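Local coordinates for phosphate-binding protein (Xanthomonas axonopodis pv. citri, PDB 5UB4) that probably binds phosphate, phosphonate or a related oxyanion in the periplasm and hands it to an ABC transporter, at residues T85-L90 with P210-M215; L25-P30 with R229-Q234. All coordinates share one frame; numbering follows the deposited sequence.

Contact 1. Residues T85-L90 with P210-M215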
loop_
_atom_site.group_PDB
_atom_site.type_symbol
_atom_site.label_atom_id
_atom_site.label_comp_id
_atom_site.label_asym_id
_atom_site.label_seq_id
_atom_site.Cartn_x
_atom_site.Cartn_y
_atom_site.Cartn_z
ATOM N N THR A 85 -5.375 -7.395 -7.922
ATOM C CA THR A 85 -6.049 -6.173 -8.345
ATOM C C THR A 85 -5.081 -5.374 -9.190
ATOM O O THR A 85 -3.890 -5.243 -8.850
ATOM C CB THR A 85 -6.538 -5.353 -7.115
ATOM O OG1 THR A 85 -7.402 -6.168 -6.308
ATOM C CG2 THR A 85 -7.264 -4.112 -7.471
ATOM N N GLU A 86 -5.610 -4.828 -10.285
ATOM C CA GLU A 86 -4.843 -3.999 -11.202
ATOM C C GLU A 86 -5.371 -2.606 -11.030
ATOM O O GLU A 86 -6.600 -2.425 -11.091
ATOM C CB GLU A 86 -5.092 -4.502 -12.635
ATOM C CG GLU A 86 -4.342 -3.746 -13.705
ATOM C CD GLU A 86 -4.825 -4.147 -15.078
ATOM O OE1 GLU A 86 -4.480 -5.288 -15.488
ATOM O OE2 GLU A 86 -5.549 -3.323 -15.713
ATOM N N ARG A 87 -4.488 -1.636 -10.796
ATOM C CA ARG A 87 -4.870 -0.218 -10.703
ATOM C C ARG A 87 -4.130 0.679 -11.739
ATOM O O ARG A 87 -2.964 0.469 -12.044
ATOM C CB ARG A 87 -4.582 0.286 -9.291
ATOM C CG ARG A 87 -5.466 -0.281 -8.136
ATOM C CD ARG A 87 -4.939 0.149 -6.793
ATOM N NE ARG A 87 -5.677 -0.441 -5.660
ATOM C CZ ARG A 87 -5.362 -0.250 -4.378
ATOM N NH1 ARG A 87 -4.343 0.543 -4.028
ATOM N NH2 ARG A 87 -6.071 -0.848 -3.425
ATOM N N GLY A 88 -4.811 1.676 -12.287
ATOM C CA GLY A 88 -4.226 2.514 -13.350
ATOM C C GLY A 88 -3.680 1.714 -14.522
ATOM O O GLY A 88 -2.699 2.127 -15.102
ATOM N N GLY A 89 -4.238 0.530 -14.804
ATOM C CA GLY A 89 -3.726 -0.325 -15.875
ATOM C C GLY A 89 -2.433 -1.071 -15.617
ATOM O O GLY A 89 -1.851 -1.635 -16.535
ATOM N N LEU A 90 -2.007 -1.145 -14.352
ATOM C CA LEU A 90 -0.733 -1.742 -14.022
ATOM C C LEU A 90 -0.948 -2.816 -12.999
ATOM O O LEU A 90 -1.583 -2.599 -11.948
ATOM C CB LEU A 90 0.192 -0.665 -13.422
ATOM C CG LEU A 90 0.553 0.484 -14.344
ATOM C CD1 LEU A 90 1.353 1.520 -13.569
ATOM C CD2 LEU A 90 1.292 0.017 -15.616
ATOM N N PRO A 210 3.418 -7.261 -7.043
ATOM C CA PRO A 210 2.066 -6.965 -7.485
ATOM C C PRO A 210 1.519 -5.757 -6.735
ATOM O O PRO A 210 1.789 -5.591 -5.539
ATOM C CB PRO A 210 1.264 -8.241 -7.151
ATOM C CG PRO A 210 2.286 -9.276 -6.831
ATOM C CD PRO A 210 3.475 -8.523 -6.283
ATOM N N ARG A 211 0.779 -4.937 -7.456
ATOM C CA ARG A 211 0.374 -3.623 -6.997
ATOM C C ARG A 211 -0.629 -3.660 -5.834
ATOM O O ARG A 211 -0.493 -2.945 -4.861
ATOM C CB ARG A 211 -0.203 -2.861 -8.189
ATOM C CG ARG A 211 -1.030 -1.668 -7.838
ATOM C CD ARG A 211 -0.215 -0.432 -7.508
ATOM N NE ARG A 211 -0.343 0.342 -8.719
ATOM C CZ ARG A 211 -0.823 1.560 -8.843
ATOM N NH1 ARG A 211 -1.175 2.285 -7.792
ATOM N NH2 ARG A 211 -0.931 2.066 -10.084
ATOM N N ALA A 212 -1.656 -4.483 -5.943
ATOM C CA ALA A 212 -2.734 -4.510 -4.920
ATOM C C ALA A 212 -3.461 -5.840 -4.945
ATOM O O ALA A 212 -3.294 -6.644 -5.894
ATOM C CB ALA A 212 -3.703 -3.325 -5.132
ATOM N N VAL A 213 -4.223 -6.058 -3.878
ATOM C CA VAL A 213 -4.939 -7.286 -3.645
ATOM C C VAL A 213 -6.217 -7.006 -2.856
ATOM O O VAL A 213 -6.237 -6.111 -1.976
ATOM C CB VAL A 213 -4.021 -8.308 -2.901
ATOM C CG1 VAL A 213 -3.606 -7.773 -1.556
ATOM C CG2 VAL A 213 -4.661 -9.680 -2.766
ATOM N N GLU A 214 -7.288 -7.760 -3.164
ATOM C CA GLU A 214 -8.537 -7.733 -2.383
ATOM C C GLU A 214 -8.358 -8.778 -1.315
ATOM O O GLU A 214 -8.032 -9.965 -1.629
ATOM C CB GLU A 214 -9.760 -8.086 -3.259
ATOM C CG GLU A 214 -9.881 -7.157 -4.475
ATOM C CD GLU A 214 -9.803 -5.707 -4.026
ATOM O OE1 GLU A 214 -10.674 -5.301 -3.167
ATOM O OE2 GLU A 214 -8.817 -5.007 -4.429
ATOM N N MET A 215 -8.506 -8.361 -0.061
ATOM C CA MET A 215 -8.376 -9.303 1.038
ATOM C C MET A 215 -9.739 -9.431 1.725
ATOM O O MET A 215 -10.497 -8.470 1.787
ATOM C CB MET A 215 -7.356 -8.838 2.040
ATOM C CG MET A 215 -5.981 -8.464 1.499
ATOM S SD MET A 215 -5.031 -9.953 1.173
ATOM C CE MET A 215 -4.611 -10.588 2.795
#
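Thr-85 and Glu-214 carry the polar part of this contact. The hydroxyl OG1 of Thr-85 donates to OE2 of Glu-214 over 2.6 Å, using the anti lone pair of that oxygen, the one turned away from OE1. The two side chains cross at about a right angle. Glu-214 folds back to reach the threonine: its CB points past the partner strand, and the bend at chi2 (-51°) brings the carboxylate round. Further bonds fix its rotation, since Ser-64 also binds OE2 and Trp-62 binds OE1.

Between the segments one backbone bond is made, from Thr-85 N to Ala-212 O at 3.0 Å. The N-H...O angle is 155°, but the donor stands 49° out of the carbonyl plane.

Two further contacts are made over faces of guanidinium groups. The CB of Ala-212 sits 3.5 Å from the centre of the Arg-87 plane, and the chain, extended from CG to NE, lays the group over that methyl; Ser-64 binds NH2 of this arginine and Phe-249 adds a cation-pi contact. In turn, the Arg-87 CB lies 4.0 Å over the centre of the Arg-211 guanidinium, whose chain is bent at chi2 and chi3 and ends 3.2 Å from Arg-87 O, measured from NH2. Leu-90 CD1 approaches the same group obliquely.

Arg-87 to Leu-90 form a type I' turn, which ends strand 79-87 where it runs antiparallel to strand 209-217. A phosphate ion, possibly from the crystallisation liquor, lies about 6 Å from the side chain of Arg-87 and may mark the anion pocket expected of a periplasmic binding protein.

Contact 2. Residues L25-P30 with R229-Q234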
loop_
_atom_site.group_PDB
_atom_site.type_symbol
_atom_site.label_atom_id
_atom_site.label_comp_id
_atom_site.label_asym_id
_atom_site.label_seq_id
_atom_site.Cartn_x
_atom_site.Cartn_y
_atom_site.Cartn_z
ATOM N N LEU A 25 -19.212 -0.422 -3.261
ATOM C CA LEU A 25 -20.046 -1.100 -2.280
ATOM C C LEU A 25 -21.515 -1.069 -2.696
ATOM O O LEU A 25 -22.211 -2.057 -2.552
ATOM C CB LEU A 25 -19.923 -0.472 -0.900
ATOM C CG LEU A 25 -20.677 -1.169 0.215
ATOM C CD1 LEU A 25 -20.036 -2.483 0.553
ATOM C CD2 LEU A 25 -20.778 -0.258 1.438
ATOM N N ASP A 26 -21.979 0.059 -3.220
ATOM C CA ASP A 26 -23.380 0.195 -3.692
ATOM C C ASP A 26 -23.620 -0.708 -4.878
ATOM O O ASP A 26 -24.696 -1.300 -4.983
ATOM C CB ASP A 26 -23.760 1.644 -4.009
ATOM C CG ASP A 26 -23.966 2.485 -2.742
ATOM O OD1 ASP A 26 -23.998 1.941 -1.619
ATOM O OD2 ASP A 26 -24.005 3.722 -2.841
ATOM N N TYR A 27 -22.612 -0.890 -5.721
ATOM C CA TYR A 27 -22.709 -1.871 -6.845
ATOM C C TYR A 27 -22.737 -3.338 -6.363
ATOM O O TYR A 27 -23.541 -4.208 -6.849
ATOM C CB TYR A 27 -21.529 -1.653 -7.808
ATOM C CG TYR A 27 -21.459 -2.658 -8.907
ATOM C CD1 TYR A 27 -22.143 -2.461 -10.093
ATOM C CD2 TYR A 27 -20.697 -3.845 -8.768
ATOM C CE1 TYR A 27 -22.075 -3.388 -11.109
ATOM C CE2 TYR A 27 -20.656 -4.793 -9.791
ATOM C CZ TYR A 27 -21.331 -4.538 -10.967
ATOM O OH TYR A 27 -21.279 -5.454 -12.007
ATOM N N VAL A 28 -21.870 -3.641 -5.406
ATOM C CA VAL A 28 -21.701 -5.033 -4.952
ATOM C C VAL A 28 -22.918 -5.615 -4.149
ATOM O O VAL A 28 -23.356 -6.751 -4.402
ATOM C CB VAL A 28 -20.376 -5.162 -4.131
ATOM C CG1 VAL A 28 -20.251 -6.510 -3.444
ATOM C CG2 VAL A 28 -19.176 -4.894 -5.064
ATOM N N VAL A 29 -23.420 -4.838 -3.193
ATOM C CA VAL A 29 -24.370 -5.311 -2.161
ATOM C C VAL A 29 -25.630 -5.957 -2.752
ATOM O O VAL A 29 -25.934 -7.089 -2.378
ATOM C CB VAL A 29 -24.630 -4.191 -1.096
ATOM C CG1 VAL A 29 -25.879 -4.409 -0.219
ATOM C CG2 VAL A 29 -23.393 -4.006 -0.217
ATOM N N PRO A 30 -26.317 -5.288 -3.700
ATOM C CA PRO A 30 -27.483 -5.926 -4.370
ATOM C C PRO A 30 -27.169 -7.206 -5.147
ATOM O O PRO A 30 -28.058 -8.011 -5.389
ATOM C CB PRO A 30 -27.939 -4.864 -5.386
ATOM C CG PRO A 30 -27.372 -3.569 -4.846
ATOM C CD PRO A 30 -26.082 -3.931 -4.220
ATOM N N ARG A 229 -16.197 -12.798 -4.895
ATOM C CA ARG A 229 -15.184 -13.053 -5.914
ATOM C C ARG A 229 -15.794 -13.019 -7.336
ATOM O O ARG A 229 -15.276 -12.378 -8.211
ATOM C CB ARG A 229 -14.466 -14.400 -5.647
ATOM C CG ARG A 229 -13.256 -14.640 -6.558
ATOM C CD ARG A 229 -12.734 -16.068 -6.500
ATOM N NE ARG A 229 -11.906 -16.213 -5.314
ATOM C CZ ARG A 229 -12.273 -16.763 -4.154
ATOM N NH1 ARG A 229 -13.495 -17.272 -3.982
ATOM N NH2 ARG A 229 -11.390 -16.820 -3.140
ATOM N N VAL A 230 -16.920 -13.693 -7.523
ATOM C CA VAL A 230 -17.577 -13.743 -8.817
ATOM C C VAL A 230 -18.068 -12.358 -9.168
ATOM O O VAL A 230 -17.866 -11.889 -10.330
ATOM C CB VAL A 230 -18.746 -14.736 -8.843
ATOM C CG1 VAL A 230 -19.480 -14.660 -10.182
ATOM C CG2 VAL A 230 -18.267 -16.166 -8.549
ATOM N N VAL A 231 -18.676 -11.669 -8.198
ATOM C CA VAL A 231 -19.161 -10.286 -8.477
ATOM C C VAL A 231 -18.033 -9.371 -8.947
ATOM O O VAL A 231 -18.166 -8.636 -9.946
ATOM C CB VAL A 231 -19.912 -9.682 -7.258
ATOM C CG1 VAL A 231 -20.339 -8.250 -7.493
ATOM C CG2 VAL A 231 -21.165 -10.504 -6.939
ATOM N N LEU A 232 -16.896 -9.403 -8.239
ATOM C CA LEU A 232 -15.818 -8.479 -8.565
ATOM C C LEU A 232 -15.174 -8.864 -9.915
ATOM O O LEU A 232 -14.860 -7.992 -10.697
ATOM C CB LEU A 232 -14.766 -8.462 -7.441
ATOM C CG LEU A 232 -15.258 -7.872 -6.093
ATOM C CD1 LEU A 232 -14.205 -8.013 -5.024
ATOM C CD2 LEU A 232 -15.630 -6.407 -6.275
ATOM N N LEU A 233 -14.990 -10.150 -10.154
ATOM C CA LEU A 233 -14.464 -10.633 -11.446
ATOM C C LEU A 233 -15.311 -10.151 -12.618
ATOM O O LEU A 233 -14.750 -9.756 -13.630
ATOM C CB LEU A 233 -14.338 -12.145 -11.497
ATOM C CG LEU A 233 -13.164 -12.863 -10.814
ATOM C CD1 LEU A 233 -13.485 -14.353 -10.692
ATOM C CD2 LEU A 233 -11.810 -12.666 -11.513
ATOM N N GLN A 234 -16.640 -10.140 -12.491
ATOM C CA GLN A 234 -17.477 -9.625 -13.584
ATOM C C GLN A 234 -17.696 -8.095 -13.621
ATOM O O GLN A 234 -18.252 -7.576 -14.572
ATOM C CB GLN A 234 -18.807 -10.384 -13.592
ATOM C CG GLN A 234 -19.765 -9.987 -12.478
ATOM C CD GLN A 234 -20.952 -9.154 -12.921
ATOM O OE1 GLN A 234 -20.900 -8.403 -13.893
ATOM N NE2 GLN A 234 -22.050 -9.281 -12.182
#
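Val-28 and Val-231 lie at the closest approach of the two backbones, their CA atoms 6.8 Å apart, and the side chains around them make a small, largely apolar interface of 197 Å² summed over both segments. CG2 of Val-28 meets two residues of the other helix, Leu-232 through CD2 at 4.0 Å and Val-231 through CG1 at 4.3 Å. CG1 of Val-231 therefore serves two partners, because it also lies 4.2 Å from CE2 of Tyr-27. That methyl reaches the ring obliquely, and the two side chains run alongside one another, pointing opposite ways. With its CG anti to the backbone N (chi1 175°), Tyr-27 sends its ring across to the other helix although its CB does not point there.

At the ring's far end OH comes within 3.5 Å of OE1 of Gln-234, with the ring and amide planes 68° apart. The polar partner of this hydroxyl is Asp-238, whose OD2 is hydrogen-bonded to it just beyond helix 222-235.

Segment 25-30 lies at the C-terminal part of helix 14-28, which follows strand 4-8. Helices packed on beta strands in this way are characteristic of the alpha/beta lobes of periplasmic binding proteins.

The second shell sets both helices against strands 4-8 and 79-87. From helix 14-28, Val-28 touches Leu-5 and Leu-25 touches Leu-7, both on strand 4-8, while Leu-232 reaches Leu-82 and Leu-83 of strand 79-87. Val-28 also touches Leu-228, one turn before Leu-232. On the tyrosine side Arg-31 makes a cation-pi contact with the ring and touches Val-231, and Ala-235 and Ala-241 also meet the Tyr-27 side chain.

In the fold
From the N terminus the chain runs through strand 4-8 into helix 14-28, whose C-terminal part is the first half of contact 2. It continues to strand 79-87, the first side of contact 1, and, with 119 residues between the segments of contact 1, it returns in strand 209-217 to close that loop. Helix 222-235 follows directly and closes contact 2, so contact 1 is nested inside the longer loop and the two do not cross. Their centres are 16 Å apart and their nearest atoms about 4 Å, without touching. Contact 1 joins two antiparallel strands; contact 2 joins two helices. Strand 79-87 takes part in contact 1 and also packs against helix 222-235 of contact 2.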